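Local structure of ABC-type transport system, sugar-family extracellular solute-binding protein (6HNK) at residues G144-K149 against A252-N257. The protein probably binds a small solute outside the cell and delivers it to an ABC transporter, as a substrate-binding lipoprotein. The protein carries 1 engineered substitution. Sequence-based numbering, arbitrary orientation.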
# COMPACT_ATOMS: atom_id res chain seq x y z
N GLY A 144 0.24 7.70 9.06
CA GLY A 144 -0.08 6.68 10.04
C GLY A 144 -0.22 7.21 11.45
O GLY A 144 -1.12 6.80 12.20
N LEU A 145 0.67 8.13 11.82
CA LEU A 145 0.75 8.63 13.18
C LEU A 145 -0.16 9.83 13.48
O LEU A 145 -0.23 10.30 14.61
CB LEU A 145 2.21 8.92 13.53
CG LEU A 145 3.08 7.66 13.41
CD1 LEU A 145 4.55 7.98 13.63
CD2 LEU A 145 2.60 6.56 14.36
N GLU A 146 -0.90 10.30 12.48
CA GLU A 146 -2.04 11.17 12.74
C GLU A 146 -2.99 10.52 13.71
O GLU A 146 -3.76 11.21 14.36
CB GLU A 146 -2.83 11.50 11.47
CG GLU A 146 -2.06 12.32 10.44
CD GLU A 146 -2.95 12.93 9.37
OE1 GLU A 146 -4.15 12.56 9.26
OE2 GLU A 146 -2.42 13.78 8.63
N LEU A 147 -2.95 9.19 13.80
CA LEU A 147 -3.85 8.45 14.66
C LEU A 147 -3.45 8.48 16.13
O LEU A 147 -4.25 8.08 16.97
CB LEU A 147 -3.93 7.00 14.18
CG LEU A 147 -4.36 6.80 12.73
CD1 LEU A 147 -4.51 5.32 12.46
CD2 LEU A 147 -5.66 7.55 12.42
N LEU A 148 -2.24 8.92 16.43
CA LEU A 148 -1.81 9.11 17.83
C LEU A 148 -2.76 10.03 18.60
O LEU A 148 -3.09 9.75 19.74
CB LEU A 148 -0.39 9.69 17.92
CG LEU A 148 0.77 8.87 17.33
CD1 LEU A 148 2.08 9.41 17.88
CD2 LEU A 148 0.65 7.38 17.62
N LYS A 149 -3.20 11.11 17.95
CA LYS A 149 -4.24 11.98 18.50
C LYS A 149 -5.45 11.20 18.99
O LYS A 149 -5.89 11.38 20.13
CB LYS A 149 -4.71 12.99 17.46
CG LYS A 149 -3.72 14.12 17.20
CD LYS A 149 -4.14 14.90 15.96
CE LYS A 149 -3.15 16.01 15.66
NZ LYS A 149 -3.24 16.48 14.25
N ALA A 252 -5.28 0.06 14.58
CA ALA A 252 -5.69 0.86 13.43
C ALA A 252 -4.58 1.11 12.47
O ALA A 252 -3.40 0.90 12.77
CB ALA A 252 -6.26 2.19 13.90
N CYS A 253 -4.96 1.55 11.29
CA CYS A 253 -4.01 1.94 10.28
C CYS A 253 -4.66 2.98 9.41
O CYS A 253 -5.87 3.20 9.47
CB CYS A 253 -3.63 0.75 9.42
SG CYS A 253 -5.01 0.09 8.44
N GLN A 254 -3.84 3.60 8.58
CA GLN A 254 -4.31 4.55 7.60
C GLN A 254 -4.19 3.87 6.23
O GLN A 254 -3.31 4.20 5.43
CB GLN A 254 -3.51 5.84 7.72
CG GLN A 254 -4.19 7.06 7.11
CD GLN A 254 -4.97 7.91 8.10
OE1 GLN A 254 -4.46 8.28 9.16
NE2 GLN A 254 -6.20 8.26 7.73
N GLY A 255 -5.07 2.89 5.99
CA GLY A 255 -5.07 2.10 4.74
C GLY A 255 -5.76 2.78 3.57
O GLY A 255 -6.60 3.65 3.77
N ILE A 256 -5.41 2.36 2.35
CA ILE A 256 -5.97 2.96 1.12
C ILE A 256 -7.16 2.16 0.62
O ILE A 256 -7.20 0.93 0.79
CB ILE A 256 -4.93 3.04 -0.03
CG1 ILE A 256 -3.73 3.88 0.39
CG2 ILE A 256 -5.55 3.67 -1.29
CD1 ILE A 256 -2.64 3.93 -0.65
N ASN A 257 -8.13 2.86 0.01
CA ASN A 257 -9.20 2.22 -0.74
C ASN A 257 -8.68 1.95 -2.15
O ASN A 257 -8.58 2.86 -2.98
CB ASN A 257 -10.47 3.09 -0.76
CG ASN A 257 -11.72 2.29 -1.10
OD1 ASN A 257 -11.72 1.47 -2.02
ND2 ASN A 257 -12.81 2.55 -0.38
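Leu147 meets strand 252-256 with both branches of its isobutyl group. Its CD1 lies 3.9 Å from Ala252 CB, a methyl-to-methyl contact. The same CD1 is 3.8 Å from Cys253 C, so it also rests on the strand backbone. CD2 turns to the other neighbour and packs against the side chain of Gln254. Ala252 and Gln254 both direct their CB toward segment 144-149, while Cys253 between them points away. Leu147 bridges Ala252 and Gln254. Gly144 adds a backbone contact, with its CA 4.2 Å from Gln254 CB. Glu146 comes only loosely near the side-chain end of Gln254, through its CB.

Leu147 has CG anti to its own carbonyl carbon (chi1 -56°), which sends both methyl groups forward to the strand. Gln254 places CG anti to the backbone N (chi1 -160°), and a bend at chi2 (96°) brings the chain end beside Leu147 CD2. A type I turn from Leu145 to Leu148 joins helix 141-145 to helix 148-151 and presents Leu147 to the sheet. Leu147 and Gln254 both also touch Ile291 of strand 289-294. Backbone bonds from Ala252 to Ala240 and from Cys253 to Ile292 hold strand 252-256 between its neighbours.

The contact lies in the lobe built on the mixed sheet of this two-lobed periplasmic-binding-protein fold. Between the segments, attachment rests on apolar packing and the shape fit of Leu147, without a hydrogen bond or salt bridge.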